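Local atomic coordinates of probable aminotransferase (Pseudomonas aeruginosa, PDB entry 5YKR), a protein that belongs to the class-III aminotransferases, a family of enzymes that carry pyridoxal phosphate as a covalently bound cofactor. Residues 164-174 with 186-194. Residues are numbered along the deposited sequence; the frame is centred on the assembly and turned at random.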
# COMPACT_ATOMS: atom_id res chain seq x y z
N CYS A 164 -11.27 2.20 -20.25
CA CYS A 164 -11.99 1.39 -19.25
C CYS A 164 -11.12 0.32 -18.60
O CYS A 164 -11.64 -0.65 -18.05
CB CYS A 164 -13.30 0.79 -19.81
SG CYS A 164 -14.39 2.04 -20.50
N ASN A 165 -9.82 0.61 -18.51
CA ASN A 165 -8.89 -0.15 -17.69
C ASN A 165 -9.25 -0.05 -16.21
O ASN A 165 -9.97 0.86 -15.77
CB ASN A 165 -7.47 0.41 -17.85
CG ASN A 165 -7.26 1.77 -17.20
OD1 ASN A 165 -7.16 1.84 -15.99
ND2 ASN A 165 -7.23 2.85 -18.00
N TYR A 166 -8.66 -0.95 -15.42
CA TYR A 166 -8.42 -0.61 -13.99
C TYR A 166 -7.11 -1.22 -13.57
O TYR A 166 -6.89 -2.41 -13.78
CB TYR A 166 -9.54 -1.06 -13.02
CG TYR A 166 -9.34 -0.53 -11.60
CD1 TYR A 166 -9.46 0.82 -11.37
CD2 TYR A 166 -9.04 -1.35 -10.52
CE1 TYR A 166 -9.28 1.38 -10.12
CE2 TYR A 166 -8.87 -0.79 -9.23
CZ TYR A 166 -9.00 0.59 -9.06
OH TYR A 166 -8.84 1.19 -7.81
N HIS A 167 -6.26 -0.39 -12.95
CA HIS A 167 -4.93 -0.78 -12.44
C HIS A 167 -4.69 -0.33 -10.99
O HIS A 167 -3.53 -0.37 -10.54
CB HIS A 167 -3.85 -0.26 -13.37
CG HIS A 167 -3.97 -0.84 -14.72
ND1 HIS A 167 -3.67 -2.15 -15.00
CD2 HIS A 167 -4.40 -0.29 -15.89
CE1 HIS A 167 -3.94 -2.41 -16.28
NE2 HIS A 167 -4.38 -1.29 -16.84
N GLY A 168 -5.77 0.04 -10.30
CA GLY A 168 -5.68 0.61 -8.96
C GLY A 168 -5.67 2.13 -8.95
O GLY A 168 -6.02 2.76 -9.96
N SER A 169 -5.18 2.69 -7.85
CA SER A 169 -5.16 4.15 -7.68
C SER A 169 -3.91 4.72 -8.31
O SER A 169 -3.09 5.40 -7.65
CB SER A 169 -5.39 4.54 -6.22
OG SER A 169 -4.45 3.95 -5.34
N VAL A 170 -3.79 4.47 -9.60
CA VAL A 170 -2.66 4.92 -10.45
C VAL A 170 -3.24 6.13 -11.20
O VAL A 170 -4.04 5.97 -12.14
CB VAL A 170 -2.20 3.84 -11.45
CG1 VAL A 170 -1.10 4.37 -12.34
CG2 VAL A 170 -1.74 2.58 -10.71
N ASP A 171 -2.92 7.35 -10.76
CA ASP A 171 -3.65 8.54 -11.27
C ASP A 171 -3.53 8.69 -12.76
O ASP A 171 -4.51 9.06 -13.41
CB ASP A 171 -3.10 9.78 -10.57
CG ASP A 171 -3.45 9.88 -9.07
OD1 ASP A 171 -4.25 9.10 -8.53
OD2 ASP A 171 -2.93 10.83 -8.42
N GLU A 172 -2.37 8.37 -13.34
CA GLU A 172 -2.17 8.51 -14.80
C GLU A 172 -3.11 7.62 -15.62
O GLU A 172 -3.32 7.90 -16.80
CB GLU A 172 -0.74 8.15 -15.25
CG GLU A 172 0.37 8.82 -14.58
CD GLU A 172 0.91 7.91 -13.50
OE1 GLU A 172 0.12 7.71 -12.54
OE2 GLU A 172 2.06 7.41 -13.62
N SER A 173 -3.64 6.56 -15.01
CA SER A 173 -4.54 5.68 -15.72
C SER A 173 -6.00 6.09 -15.70
O SER A 173 -6.83 5.47 -16.37
CB SER A 173 -4.48 4.24 -15.13
OG SER A 173 -5.08 4.15 -13.82
N GLN A 174 -6.32 7.12 -14.90
CA GLN A 174 -7.72 7.48 -14.58
C GLN A 174 -8.28 8.43 -15.66
O GLN A 174 -8.62 9.58 -15.40
CB GLN A 174 -7.84 8.11 -13.21
CG GLN A 174 -7.24 7.30 -12.06
CD GLN A 174 -8.05 6.13 -11.58
OE1 GLN A 174 -9.04 5.72 -12.24
NE2 GLN A 174 -7.69 5.58 -10.40
N ARG A 186 -11.41 10.18 -16.01
CA ARG A 186 -12.42 9.13 -15.85
C ARG A 186 -13.59 9.69 -15.04
O ARG A 186 -13.36 10.45 -14.08
CB ARG A 186 -11.80 7.90 -15.11
CG ARG A 186 -12.55 6.66 -15.43
CD ARG A 186 -12.18 5.46 -14.70
NE ARG A 186 -10.78 5.14 -14.47
CZ ARG A 186 -10.12 4.12 -15.01
NH1 ARG A 186 -10.53 3.57 -16.12
NH2 ARG A 186 -9.00 3.68 -14.41
N ALA A 187 -14.81 9.28 -15.38
CA ALA A 187 -15.98 9.78 -14.69
C ALA A 187 -15.87 9.49 -13.20
O ALA A 187 -15.60 8.38 -12.78
CB ALA A 187 -17.23 9.14 -15.24
N GLY A 188 -16.12 10.52 -12.42
CA GLY A 188 -16.05 10.41 -10.97
C GLY A 188 -14.66 10.36 -10.37
O GLY A 188 -14.56 10.20 -9.14
N VAL A 189 -13.62 10.51 -11.18
CA VAL A 189 -12.26 10.50 -10.65
C VAL A 189 -11.61 11.85 -10.96
O VAL A 189 -11.26 12.18 -12.11
CB VAL A 189 -11.41 9.37 -11.25
CG1 VAL A 189 -10.04 9.35 -10.56
CG2 VAL A 189 -12.12 8.00 -11.13
N HIS A 190 -11.49 12.66 -9.92
CA HIS A 190 -10.94 14.01 -10.06
C HIS A 190 -9.53 13.92 -10.68
O HIS A 190 -8.75 13.01 -10.37
CB HIS A 190 -10.84 14.64 -8.67
CG HIS A 190 -10.59 16.10 -8.67
ND1 HIS A 190 -9.34 16.64 -8.82
CD2 HIS A 190 -11.44 17.15 -8.48
CE1 HIS A 190 -9.42 17.96 -8.70
NE2 HIS A 190 -10.69 18.30 -8.51
N PRO A 191 -9.13 14.87 -11.53
CA PRO A 191 -7.79 14.76 -12.10
C PRO A 191 -6.63 14.93 -11.13
O PRO A 191 -5.51 14.61 -11.44
CB PRO A 191 -7.77 15.82 -13.22
CG PRO A 191 -8.89 16.70 -12.93
CD PRO A 191 -9.92 15.96 -12.13
N ASN A 192 -6.94 15.46 -9.97
CA ASN A 192 -6.02 15.43 -8.83
C ASN A 192 -4.73 16.21 -9.11
O ASN A 192 -3.64 15.80 -8.71
CB ASN A 192 -5.73 13.98 -8.40
CG ASN A 192 -5.08 13.91 -7.04
OD1 ASN A 192 -5.35 14.76 -6.19
ND2 ASN A 192 -4.24 12.89 -6.82
N GLY A 193 -4.86 17.35 -9.79
CA GLY A 193 -3.69 18.14 -10.15
C GLY A 193 -2.87 17.62 -11.34
O GLY A 193 -1.87 18.28 -11.71
N VAL A 194 -3.27 16.50 -11.95
CA VAL A 194 -2.57 15.89 -13.10
C VAL A 194 -3.21 16.52 -14.36
O VAL A 194 -4.43 16.64 -14.42
CB VAL A 194 -2.80 14.35 -13.17
CG1 VAL A 194 -2.13 13.73 -14.40
CG2 VAL A 194 -2.36 13.64 -11.88
O HOH W 1 -11.77 4.52 -18.61
O HOH W 2 -8.65 11.53 -13.24
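R186 reaches across to N165 and Q174, joining two loops of this class-III, PLP-dependent aminotransferase fold: loop 164-174 follows strand 158-162, and loop 186-194 leads toward 200-203, the outermost strand on that side of the large mixed sheet. The guanidinium supplies most of the polar contact. Side-on, NE and NH2 of R186 share OE1 of Q174; the NE bond runs nearly along the C=O axis at 2.9 Å from OE1, whereas NH2 comes from above the carbonyl plane. With the amide turned 79° to the guanidinium, one oxygen takes both N-H groups. The bend of the arginine chain at chi3 (-43°) brings its flat end to this oxygen. NH2 of R186 also donates to OD1 of N165 (3.0 Å), and NH1 makes a weak bond to the N165 carbonyl O. N165 is itself steadied by a straight, in-plane bond from its ND2 to O of S173 (3.1 Å), and the same nitrogen is bonded to F162 O. O of S173 lies over one guanidinium face. Backbone pairing is limited to R186 N with Q174 O (2.9 Å), at the first residue of the type II turn R186-V189. Water adds a link between N of C164 and NH1 of R186.

Nonpolar contact is slighter: CG1 of V189 lies against CB of Q174 at 3.7 Å, and CG2 of V194 approaches CB of D171.

Both loops also face the second subunit, whose R148 forms a salt bridge with D171 OD1 and a hydrogen bond with H190 O, while its R151 is bonded to OD1 of N192. From the type I' turn P191-V194, ND2 of N192 donates a hydrogen bond to OD2 of D171 (2.9 Å), arriving 38° out of the carboxylate plane.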